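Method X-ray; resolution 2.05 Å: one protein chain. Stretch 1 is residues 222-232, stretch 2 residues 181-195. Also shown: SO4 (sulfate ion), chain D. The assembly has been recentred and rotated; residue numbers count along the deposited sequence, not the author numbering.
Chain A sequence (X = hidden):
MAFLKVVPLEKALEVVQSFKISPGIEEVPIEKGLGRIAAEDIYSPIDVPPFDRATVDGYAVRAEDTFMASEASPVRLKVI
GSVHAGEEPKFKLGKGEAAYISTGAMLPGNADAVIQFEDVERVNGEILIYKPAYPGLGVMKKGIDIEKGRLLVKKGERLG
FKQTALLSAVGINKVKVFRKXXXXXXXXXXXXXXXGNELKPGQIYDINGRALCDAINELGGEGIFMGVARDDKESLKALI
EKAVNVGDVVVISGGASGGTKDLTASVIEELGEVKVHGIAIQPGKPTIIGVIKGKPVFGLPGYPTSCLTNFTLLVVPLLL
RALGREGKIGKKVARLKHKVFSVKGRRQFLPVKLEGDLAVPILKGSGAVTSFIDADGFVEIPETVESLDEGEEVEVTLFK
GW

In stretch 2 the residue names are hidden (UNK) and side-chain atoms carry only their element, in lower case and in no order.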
# COMPACT_ATOMS: atom_id res chain seq x y z
N GLU A 222 -12.47 -2.40 5.67
CA GLU A 222 -13.25 -3.60 5.93
C GLU A 222 -14.66 -3.37 5.39
O GLU A 222 -15.44 -2.60 5.96
CB GLU A 222 -13.34 -3.91 7.42
CG GLU A 222 -14.04 -5.23 7.69
CD GLU A 222 -14.37 -5.45 9.15
OE1 GLU A 222 -13.60 -4.97 10.01
OE2 GLU A 222 -15.39 -6.11 9.44
N GLY A 223 -14.98 -4.03 4.28
CA GLY A 223 -16.29 -3.88 3.69
C GLY A 223 -17.28 -4.81 4.38
O GLY A 223 -17.06 -6.02 4.43
N ILE A 224 -18.34 -4.24 4.92
CA ILE A 224 -19.36 -5.04 5.59
C ILE A 224 -20.67 -4.90 4.81
O ILE A 224 -21.26 -3.83 4.76
CB ILE A 224 -19.57 -4.55 7.03
CG1 ILE A 224 -18.23 -4.60 7.79
CG2 ILE A 224 -20.61 -5.43 7.74
CD1 ILE A 224 -18.28 -3.95 9.16
N PHE A 225 -21.10 -6.00 4.19
CA PHE A 225 -22.33 -5.98 3.40
C PHE A 225 -23.56 -6.07 4.29
O PHE A 225 -23.83 -7.10 4.90
CB PHE A 225 -22.32 -7.13 2.39
CG PHE A 225 -23.44 -7.05 1.38
CD1 PHE A 225 -23.77 -5.84 0.78
CD2 PHE A 225 -24.15 -8.20 1.02
CE1 PHE A 225 -24.80 -5.76 -0.16
CE2 PHE A 225 -25.18 -8.13 0.07
CZ PHE A 225 -25.50 -6.91 -0.52
N MET A 226 -24.30 -4.97 4.35
CA MET A 226 -25.51 -4.89 5.17
C MET A 226 -26.69 -5.61 4.52
O MET A 226 -27.67 -5.94 5.19
CB MET A 226 -25.88 -3.43 5.40
CG MET A 226 -24.81 -2.63 6.11
SD MET A 226 -24.31 -3.44 7.63
CE MET A 226 -25.83 -3.35 8.58
N GLY A 227 -26.61 -5.84 3.22
CA GLY A 227 -27.70 -6.51 2.53
C GLY A 227 -28.44 -5.63 1.53
O GLY A 227 -28.00 -4.54 1.18
N VAL A 228 -29.58 -6.13 1.08
CA VAL A 228 -30.40 -5.43 0.09
C VAL A 228 -31.60 -4.71 0.70
O VAL A 228 -32.34 -5.28 1.49
CB VAL A 228 -30.92 -6.43 -0.97
CG1 VAL A 228 -31.87 -5.74 -1.93
CG2 VAL A 228 -29.74 -7.05 -1.71
N ALA A 229 -31.80 -3.45 0.33
CA ALA A 229 -32.93 -2.69 0.82
C ALA A 229 -33.97 -2.44 -0.29
O ALA A 229 -33.61 -2.07 -1.41
CB ALA A 229 -32.46 -1.35 1.38
N ARG A 230 -35.24 -2.64 0.03
CA ARG A 230 -36.31 -2.38 -0.94
C ARG A 230 -36.31 -0.88 -1.18
O ARG A 230 -35.87 -0.11 -0.33
CB ARG A 230 -37.66 -2.81 -0.37
CG ARG A 230 -37.86 -4.31 -0.25
CD ARG A 230 -38.27 -4.92 -1.59
NE ARG A 230 -39.58 -4.43 -2.02
CZ ARG A 230 -40.16 -4.76 -3.18
NH1 ARG A 230 -39.55 -5.58 -4.02
NH2 ARG A 230 -41.35 -4.26 -3.49
N ASP A 231 -36.81 -0.45 -2.34
CA ASP A 231 -36.84 0.97 -2.64
C ASP A 231 -38.01 1.70 -1.98
O ASP A 231 -38.87 2.26 -2.67
CB ASP A 231 -36.87 1.19 -4.16
CG ASP A 231 -36.69 2.65 -4.54
OD1 ASP A 231 -35.69 3.25 -4.10
OD2 ASP A 231 -37.53 3.19 -5.29
N ASP A 232 -38.05 1.68 -0.65
CA ASP A 232 -39.11 2.36 0.10
C ASP A 232 -38.57 2.88 1.43
O ASP A 232 -37.53 2.42 1.91
CB ASP A 232 -40.32 1.44 0.31
CG ASP A 232 -40.04 0.32 1.29
OD1 ASP A 232 -39.79 0.62 2.48
OD2 ASP A 232 -40.07 -0.86 0.88
N UNK A 181 -10.66 0.80 8.37
CA UNK A 181 -11.85 1.66 8.38
C UNK A 181 -13.03 0.79 7.95
O UNK A 181 -12.98 0.15 6.90
c UNK A 181 -11.52 2.72 7.34
c UNK A 181 -10.02 2.73 7.29
c UNK A 181 -9.69 1.28 7.37
N UNK A 182 -14.08 0.76 8.76
CA UNK A 182 -15.25 -0.05 8.43
C UNK A 182 -16.22 0.70 7.53
O UNK A 182 -16.61 1.83 7.83
c UNK A 182 -15.97 -0.48 9.70
c UNK A 182 -15.25 -2.79 12.69
c UNK A 182 -15.18 -1.42 10.59
n UNK A 182 -16.04 -3.15 13.90
c UNK A 182 -16.00 -1.79 11.81
N UNK A 183 -16.59 0.07 6.43
CA UNK A 183 -17.54 0.68 5.50
C UNK A 183 -18.76 -0.22 5.35
O UNK A 183 -18.64 -1.34 4.85
c UNK A 183 -16.91 0.89 4.11
c UNK A 183 -17.93 1.55 3.18
c UNK A 183 -15.66 1.75 4.23
N UNK A 184 -19.91 0.25 5.82
CA UNK A 184 -21.15 -0.51 5.73
C UNK A 184 -21.72 -0.26 4.33
O UNK A 184 -21.93 0.89 3.94
c UNK A 184 -22.14 -0.05 6.80
N UNK A 185 -21.96 -1.35 3.60
CA UNK A 185 -22.46 -1.25 2.23
C UNK A 185 -23.89 -1.76 2.08
O UNK A 185 -24.23 -2.83 2.59
c UNK A 185 -21.56 -2.04 1.26
c UNK A 185 -22.14 -1.97 -0.15
c UNK A 185 -20.14 -1.47 1.30
N UNK A 186 -24.70 -0.98 1.37
CA UNK A 186 -26.10 -1.32 1.12
C UNK A 186 -26.45 -1.26 -0.37
O UNK A 186 -26.00 -0.37 -1.08
c UNK A 186 -26.90 -0.51 3.37
c UNK A 186 -27.53 0.62 4.18
c UNK A 186 -27.04 -0.33 1.86
c UNK A 186 -28.50 -0.55 1.42
N UNK A 187 -27.24 -2.23 -0.84
CA UNK A 187 -27.69 -2.25 -2.23
C UNK A 187 -29.20 -1.98 -2.21
O UNK A 187 -29.93 -2.63 -1.46
o UNK A 187 -26.04 -3.78 -3.14
c UNK A 187 -27.42 -3.61 -2.89
N UNK A 188 -29.67 -1.03 -3.01
CA UNK A 188 -31.10 -0.71 -3.02
C UNK A 188 -31.76 -0.95 -4.38
O UNK A 188 -31.21 -0.59 -5.42
c UNK A 188 -30.75 1.05 -1.26
c UNK A 188 -31.35 0.76 -2.62
o UNK A 188 -30.76 1.63 -3.59
N UNK A 189 -32.94 -1.54 -4.35
CA UNK A 189 -33.68 -1.82 -5.57
C UNK A 189 -34.68 -2.93 -5.35
O UNK A 189 -34.35 -3.96 -4.76
N UNK A 190 -35.91 -2.74 -5.82
CA UNK A 190 -36.94 -3.75 -5.66
C UNK A 190 -36.67 -4.98 -6.51
O UNK A 190 -37.22 -6.05 -6.26
c UNK A 190 -38.71 -2.04 -5.09
c UNK A 190 -38.32 -3.18 -6.00
n UNK A 190 -39.31 -1.00 -5.66
o UNK A 190 -38.49 -2.10 -3.87
N UNK A 191 -35.80 -4.84 -7.51
CA UNK A 191 -35.48 -5.97 -8.38
C UNK A 191 -34.28 -6.79 -7.88
O UNK A 191 -34.03 -7.89 -8.38
c UNK A 191 -35.17 -5.47 -9.80
o UNK A 191 -32.69 -2.79 -9.97
c UNK A 191 -33.76 -4.91 -9.99
o UNK A 191 -34.33 -3.08 -8.54
c UNK A 191 -33.59 -3.49 -9.46
N UNK A 192 -33.56 -6.26 -6.90
CA UNK A 192 -32.37 -6.95 -6.41
C UNK A 192 -32.54 -8.00 -5.32
O UNK A 192 -33.26 -7.80 -4.36
c UNK A 192 -30.98 -4.95 -7.04
c UNK A 192 -31.32 -5.93 -5.91
c UNK A 192 -30.06 -3.83 -6.63
c UNK A 192 -30.05 -6.65 -5.45
N UNK A 193 -31.86 -9.14 -5.49
CA UNK A 193 -31.88 -10.21 -4.50
C UNK A 193 -30.43 -10.69 -4.30
O UNK A 193 -29.60 -10.59 -5.20
c UNK A 193 -32.13 -12.12 -6.13
c UNK A 193 -34.16 -10.92 -5.27
c UNK A 193 -32.75 -11.41 -4.94
N UNK A 194 -30.11 -11.18 -3.09
CA UNK A 194 -28.75 -11.66 -2.81
C UNK A 194 -28.42 -12.95 -3.57
O UNK A 194 -29.30 -13.77 -3.83
c UNK A 194 -30.91 -11.11 -1.86
c UNK A 194 -28.77 -11.89 -1.29
c UNK A 194 -29.84 -10.94 -0.81
N UNK A 195 -27.14 -13.14 -3.94
CA UNK A 195 -26.80 -14.37 -4.67
C UNK A 195 -27.15 -15.59 -3.82
O UNK A 195 -27.30 -15.49 -2.60
c UNK A 195 -24.85 -13.45 -3.72
c UNK A 195 -25.30 -14.23 -4.91
c UNK A 195 -25.92 -12.39 -3.59
S SO4 D . -19.36 -9.49 3.72
O1 SO4 D . -18.26 -8.56 3.00
O2 SO4 D . -19.93 -8.65 4.76
O3 SO4 D . -20.24 -9.90 2.84
O4 SO4 D . -18.58 -10.52 4.34

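Position 181 has three side-chain carbons that close a ring onto the backbone N. Its O accepts a hydrogen bond from E222 N (2.9 Å). The ring identifies P181.

Position 182 has four carbons in a row ending in nitrogen. The chain is extended and passes the E222 side chain. This is K182; its CE lies 3.8 Å from E222 OE1.

Position 183 has one carbon carrying two more. Its N donates to E222 O and its O accepts from I224 N, both at 2.9 Å. The three-carbon fork is V183.

Position 184 has a single carbon, CB, 3.8 Å from M226 CG. It is A184.

Position 185 again has three carbons, forked at the first. Its N donates to I224 O and its O accepts from M226 N, both at 2.8 Å. It is V185, with CG1 4.3 Å from F225 CD1.

Position 186 has four carbons, forked at the first, with one arm two carbons long. They pack on M226 and A229. This is I186: CG1 is 3.7 Å from M226 CB, and CG2 is 4.0 Å from A229 CB.

Position 187 has one carbon, then one oxygen. The oxygen lies at the edge of the F225 ring. This is S187. Its OG is 3.8 Å from F225 CE1 and is hydrogen-bonded elsewhere in the structure.

Position 188 has one carbon carrying an oxygen and a carbon. The outer carbon packs on A229 CB. It is T188, with CG2 4.0 Å from A229 CB.

Position 189 has no side chain. Its phi of 158° would jam a CB against the preceding carbonyl. Its N donates to A229 O (3.1 Å). It is G189.

Position 190 has two carbons, the second carrying one oxygen and one nitrogen. The oxygen accepts from D231 N and lies over one face of the R230 guanidinium. This is N190; OD1 is 2.8 Å from D231 N.

Position 191 has three carbons, the third carrying two oxygens. It does not touch stretch 1. It is E191.

Position 192 has four carbons, forked at the first with one longer arm. They pack on V228. It is I192; CG2 is 3.8 Å from V228 CG2.

Position 193 has three carbons, forked at the first, and makes no contact. It is V193.

Position 194 closes a three-carbon ring onto N. The ring packs on V228. It is P194; CG lies 4.0 Å from V228 CG2.

Position 195 closes another three-carbon ring onto N and makes no contact with stretch 1. It is P195.

The contact is a parallel strand pairing. Backbone hydrogen bonds run along it. S187 N donates to G227 O (3.2 Å), and A229 N donates to S187 O (2.7 Å). Apolar packing supports the ladder, and N190 fastens its end to D231.

Stretch 2 181-195: PKVAVISTGNEIVPP
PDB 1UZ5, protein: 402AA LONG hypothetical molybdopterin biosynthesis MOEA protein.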